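Extracellular matrix-binding protein ebh (Staphylococcus aureus subsp. aureus, PDB 4KJM) is a cell-surface adhesin homologue that probably binds extracellular matrix, its long chain carrying three-helix FIVAR and GA modules. Local coordinates at residues A84-I89 / V119-A123; Q21-D25 / A110-S114. All coordinates share one frame; numbering follows the deposited sequence.

Contact 1 (84-89 with 119-123) and contact 2 (21-25 with 110-114) both draw on helix 113-127, but at different places: contact 1 takes its middle, contact 2 its first turn and the loop leading into it. Their centres lie about 17 Å apart. Contact 1 stays within the GA module and is partly buried, a seam of aliphatic side chains with a glutamine along its more exposed side. Contact 2 lies near the centre of the chain and is a surface contact, joining the FIVAR domain to the GA module with a salt bridge, charge-assisted hydrogen bonds and a water. Helix-to-helix packing in the one gives way to a polar clasp between modules in the other.

Contact 1: A84-I89 / V119-A123; sequences AAITAI and VQHNA. With ZN (zinc ion), chain I; ZN (zinc ion), chain H.
I89 and A85 on helix 74-90 meet V119, Q120 and A123 on helix 113-127, the first and third helices of the three-helix bundle that makes up the GA module. The two short segments run nearly parallel, 12° between their directions, with their axes 8.8 Å apart at closest approach. The alanine at A85 allows the backbones to come close: its CA is 4.4 Å from Q120 CA.

The apolar part lies on the inner side. I89 places CG1 against A123 CB at 3.7 Å and sends CD1 on to V119 CG1 at 4.0 Å. This reach follows from its torsions: CG1 stands beside the backbone N (chi1 -71°) and an extended chi2 (155°) carries CD1 on to V119. V119 replies with the CG1 branch, held anti to its own N, while A85 CB lies more loosely by the same methyl. Helix 97-108 closes this side, with L103 against I89, A107 against A85 and Q106 against V119, so the seam belongs to the core shared by all three helices.

At the more exposed side Q120 carries the contact, its extended chain lying across the alanines of helix 74-90. Its CB rests by A85 CB, its CG meets A88 CB at 3.9 Å, and its amide ends beside A84. Q120 OE1 comes within 3.6 Å of A84 CB, a van der Waals approach; the amide makes no hydrogen bond to 84-89.

On the far side of helix 113-127 H121 points away from helix 74-90 and bridges two zinc ions with its ring; E125 is the other protein residue of the zinc site. H121 NE2 binds one zinc, and H121 ND1 binds the other zinc at 2.3 Å.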
loop_
_atom_site.group_PDB
_atom_site.type_symbol
_atom_site.label_atom_id
_atom_site.label_comp_id
_atom_site.label_asym_id
_atom_site.label_seq_id
_atom_site.Cartn_x
_atom_site.Cartn_y
_atom_site.Cartn_z
ATOM N N ALA A 84 15.472 8.745 15.969
ATOM C CA ALA A 84 15.788 8.601 17.389
ATOM C C ALA A 84 17.099 7.845 17.617
ATOM O O ALA A 84 17.888 8.190 18.535
ATOM C CB ALA A 84 14.634 7.966 18.152
ATOM N N ALA A 85 17.336 6.762 16.874
ATOM C CA ALA A 85 18.569 5.994 17.005
ATOM C C ALA A 85 19.763 6.853 16.613
ATOM O O ALA A 85 20.796 6.865 17.295
ATOM C CB ALA A 85 18.511 4.715 16.144
ATOM N N ILE A 86 19.610 7.581 15.522
ATOM C CA ILE A 86 20.703 8.449 14.990
ATOM C C ILE A 86 21.089 9.526 15.998
ATOM O O ILE A 86 22.269 9.791 16.276
ATOM C CB ILE A 86 20.262 9.118 13.679
ATOM C CG1 ILE A 86 20.081 8.043 12.587
ATOM C CG2 ILE A 86 21.249 10.205 13.251
ATOM C CD1 ILE A 86 21.320 7.289 12.208
ATOM N N THR A 87 20.063 10.163 16.532
ATOM C CA THR A 87 20.249 11.185 17.533
ATOM C C THR A 87 20.998 10.608 18.715
ATOM O O THR A 87 21.962 11.209 19.199
ATOM C CB THR A 87 18.905 11.767 17.980
ATOM O OG1 THR A 87 18.320 12.419 16.863
ATOM C CG2 THR A 87 19.078 12.773 19.083
ATOM N N ALA A 88 20.568 9.445 19.203
ATOM C CA ALA A 88 21.310 8.799 20.309
ATOM C C ALA A 88 22.784 8.508 19.959
ATOM O O ALA A 88 23.732 8.678 20.787
ATOM C CB ALA A 88 20.607 7.529 20.743
ATOM N N ILE A 89 22.992 8.014 18.749
ATOM C CA ILE A 89 24.322 7.659 18.328
ATOM C C ILE A 89 25.149 8.948 18.296
ATOM O O ILE A 89 26.277 8.998 18.787
ATOM C CB ILE A 89 24.297 6.987 16.966
ATOM C CG1 ILE A 89 23.679 5.566 17.089
ATOM C CG2 ILE A 89 25.690 6.906 16.364
ATOM C CD1 ILE A 89 23.082 5.094 15.777
ATOM N N VAL A 119 19.073 -0.956 17.584
ATOM C CA VAL A 119 20.302 -0.161 17.349
ATOM C C VAL A 119 20.487 0.932 18.411
ATOM O O VAL A 119 21.583 1.110 18.958
ATOM C CB VAL A 119 20.301 0.451 15.955
ATOM C CG1 VAL A 119 21.477 1.434 15.829
ATOM C CG2 VAL A 119 20.332 -0.652 14.886
ATOM N N GLN A 120 19.435 1.705 18.681
ATOM C CA GLN A 120 19.514 2.706 19.720
ATOM C C GLN A 120 19.977 2.105 21.052
ATOM O O GLN A 120 20.837 2.651 21.736
ATOM C CB GLN A 120 18.167 3.373 19.917
ATOM C CG GLN A 120 18.258 4.464 20.972
ATOM C CD GLN A 120 17.035 5.349 20.990
ATOM O OE1 GLN A 120 16.248 5.368 20.059
ATOM N NE2 GLN A 120 16.903 6.109 22.032
ATOM N N HIS A 121 19.360 1.004 21.448
ATOM C CA HIS A 121 19.739 0.351 22.712
ATOM C C HIS A 121 21.205 -0.103 22.711
ATOM O O HIS A 121 21.945 0.145 23.662
ATOM C CB HIS A 121 18.820 -0.839 22.968
ATOM C CG HIS A 121 19.229 -1.650 24.143
ATOM N ND1 HIS A 121 18.788 -1.379 25.416
ATOM C CD2 HIS A 121 20.078 -2.696 24.251
ATOM C CE1 HIS A 121 19.339 -2.229 26.259
ATOM N NE2 HIS A 121 20.142 -3.022 25.578
ATOM N N ASN A 122 21.617 -0.749 21.612
ATOM C CA ASN A 122 23.009 -1.200 21.465
ATOM C C ASN A 122 24.051 -0.061 21.495
ATOM O O ASN A 122 25.109 -0.182 22.145
ATOM C CB ASN A 122 23.157 -2.074 20.227
ATOM C CG ASN A 122 22.343 -3.360 20.347
ATOM O OD1 ASN A 122 21.921 -3.750 21.457
ATOM N ND2 ASN A 122 22.075 -3.986 19.235
ATOM N N ALA A 123 23.734 1.042 20.850
ATOM C CA ALA A 123 24.579 2.273 20.915
ATOM C C ALA A 123 24.761 2.807 22.318
ATOM O O ALA A 123 25.885 3.171 22.714
ATOM C CB ALA A 123 23.982 3.370 20.062
HETATM ZN ZN ZN I . 17.958 0.690 25.914
HETATM ZN ZN ZN H . 21.544 -4.356 26.905
HETATM O O HOH W 1 22.582 -5.638 25.764
HETATM O O HOH W 2 20.388 -5.375 28.184
HETATM O O HOH W 3 20.439 -4.476 28.744
HETATM O O HOH W 4 16.509 -0.191 25.304
HETATM O O HOH W 5 16.568 -0.610 26.549
#

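Contact 2: Q21-D25 / A110-S114; sequences QNFLD and AQRVS
R112 and D25 form a side-on salt bridge at the junction of the FIVAR domain and the GA module. R112 NE reaches D25 OD2 at 3.1 Å and R112 NH2 reaches D25 OD1 at 2.9 Å. Both oxygens lie close to the guanidinium plane, yet the carboxylate is turned 46° from it, so the nitrogens approach from above the carboxylate plane. The arginine gets there by folding: bends at chi2 (-59°) and chi3 bring the guanidinium back over helix 21-24, where L24 CB lies over one face, toward its rim, 3.5 Å from R112 NH2.

D25 OD2 takes two more bonds. V113 N donates to D25 OD2 at 2.9 Å and 169° from the other face of the carboxylate, well out of its plane, tying the carboxylate to the first turn of helix 113-127. Q21, bent at chi2, turns its amide back so that Q21 NE2 meets D25 OD2 on the anti side at 2.9 Å. Three donors thus fix the rotation of the carboxylate and would probably stabilise its negative charge. A water links OD1 to S114 N, and V113 CG2 packs on the D25 carboxylate carbon at 3.6 Å.

Helix 74-90 packs against both segments: Q21 and V113 both touch L78, Q21 NE2 also bonds G74 O, and N77 ND2 bonds D25 O, so helix 21-24 and the start of helix 113-127 meet over its first turns.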
loop_
_atom_site.group_PDB
_atom_site.type_symbol
_atom_site.label_atom_id
_atom_site.label_comp_id
_atom_site.label_asym_id
_atom_site.label_seq_id
_atom_site.Cartn_x
_atom_site.Cartn_y
_atom_site.Cartn_z
ATOM N N GLN A 21 4.796 -3.510 6.079
ATOM C CA GLN A 21 5.464 -2.896 7.225
ATOM C C GLN A 21 4.620 -1.731 7.731
ATOM O O GLN A 21 4.559 -1.435 8.934
ATOM C CB GLN A 21 6.865 -2.424 6.779
ATOM C CG GLN A 21 7.741 -1.755 7.842
ATOM C CD GLN A 21 7.334 -0.327 8.117
ATOM O OE1 GLN A 21 6.975 0.424 7.207
ATOM N NE2 GLN A 21 7.501 0.091 9.351
ATOM N N ASN A 22 3.940 -1.052 6.812
ATOM C CA ASN A 22 3.152 0.101 7.209
ATOM C C ASN A 22 2.011 -0.262 8.130
ATOM O O ASN A 22 1.634 0.509 9.014
ATOM C CB ASN A 22 2.642 0.840 5.949
ATOM C CG ASN A 22 1.902 2.122 6.297
ATOM O OD1 ASN A 22 2.469 3.035 6.934
ATOM N ND2 ASN A 22 0.672 2.258 5.769
ATOM N N PHE A 23 1.476 -1.455 7.969
ATOM C CA PHE A 23 0.483 -2.001 8.945
ATOM C C PHE A 23 1.148 -2.547 10.199
ATOM O O PHE A 23 0.768 -2.217 11.328
ATOM C CB PHE A 23 -0.337 -3.085 8.300
ATOM C CG PHE A 23 -1.252 -3.763 9.273
ATOM C CD1 PHE A 23 -2.477 -3.212 9.594
ATOM C CD2 PHE A 23 -0.859 -4.936 9.880
ATOM C CE1 PHE A 23 -3.285 -3.860 10.513
ATOM C CE2 PHE A 23 -1.635 -5.551 10.838
ATOM C CZ PHE A 23 -2.863 -5.012 11.137
ATOM N N LEU A 24 2.129 -3.418 9.982
ATOM C CA LEU A 24 2.725 -4.203 11.062
ATOM C C LEU A 24 3.313 -3.289 12.155
ATOM O O LEU A 24 3.182 -3.587 13.300
ATOM C CB LEU A 24 3.762 -5.204 10.525
ATOM C CG LEU A 24 3.305 -6.392 9.624
ATOM C CD1 LEU A 24 4.500 -7.073 8.958
ATOM C CD2 LEU A 24 2.550 -7.330 10.473
ATOM N N ASP A 25 3.908 -2.153 11.745
ATOM C CA ASP A 25 4.521 -1.207 12.634
ATOM C C ASP A 25 3.608 0.003 12.969
ATOM O O ASP A 25 4.066 0.945 13.623
ATOM C CB ASP A 25 5.904 -0.731 12.100
ATOM C CG ASP A 25 7.020 -1.748 12.336
ATOM O OD1 ASP A 25 6.856 -2.661 13.190
ATOM O OD2 ASP A 25 8.039 -1.683 11.603
ATOM N N ALA A 110 17.452 -0.080 8.913
ATOM C CA ALA A 110 16.463 -0.852 9.703
ATOM C C ALA A 110 15.210 -1.001 8.851
ATOM O O ALA A 110 14.704 -0.016 8.261
ATOM C CB ALA A 110 16.110 -0.143 10.990
ATOM N N GLN A 111 14.746 -2.229 8.716
ATOM C CA GLN A 111 13.541 -2.495 7.938
ATOM C C GLN A 111 12.247 -2.484 8.771
ATOM O O GLN A 111 11.111 -2.542 8.217
ATOM C CB GLN A 111 13.709 -3.869 7.218
ATOM C CG GLN A 111 15.017 -4.025 6.479
ATOM C CD GLN A 111 16.164 -4.657 7.302
ATOM O OE1 GLN A 111 16.211 -4.568 8.550
ATOM N NE2 GLN A 111 17.138 -5.291 6.576
ATOM N N ARG A 112 12.423 -2.604 10.085
ATOM C CA ARG A 112 11.324 -2.634 11.060
ATOM C C ARG A 112 11.639 -1.724 12.193
ATOM O O ARG A 112 12.822 -1.487 12.510
ATOM C CB ARG A 112 11.036 -4.044 11.616
ATOM C CG ARG A 112 10.493 -5.104 10.652
ATOM C CD ARG A 112 9.172 -4.758 9.979
ATOM N NE ARG A 112 8.144 -4.675 11.012
ATOM C CZ ARG A 112 7.485 -5.682 11.535
ATOM N NH1 ARG A 112 7.707 -6.927 11.113
ATOM N NH2 ARG A 112 6.646 -5.446 12.556
ATOM N N VAL A 113 10.603 -1.189 12.840
ATOM C CA VAL A 113 10.785 -0.311 14.002
ATOM C C VAL A 113 11.692 -0.988 15.103
ATOM O O VAL A 113 12.616 -0.354 15.646
ATOM C CB VAL A 113 9.460 0.144 14.608
ATOM C CG1 VAL A 113 9.629 0.718 16.027
ATOM C CG2 VAL A 113 8.742 1.121 13.719
ATOM N N SER A 114 11.483 -2.261 15.353
ATOM C CA SER A 114 12.263 -2.991 16.377
ATOM C C SER A 114 13.747 -3.014 16.077
ATOM O O SER A 114 14.547 -2.928 16.996
ATOM C CB SER A 114 11.773 -4.430 16.542
ATOM O OG SER A 114 11.989 -5.145 15.352
HETATM O O HOH W 6 8.900 -3.546 14.634
#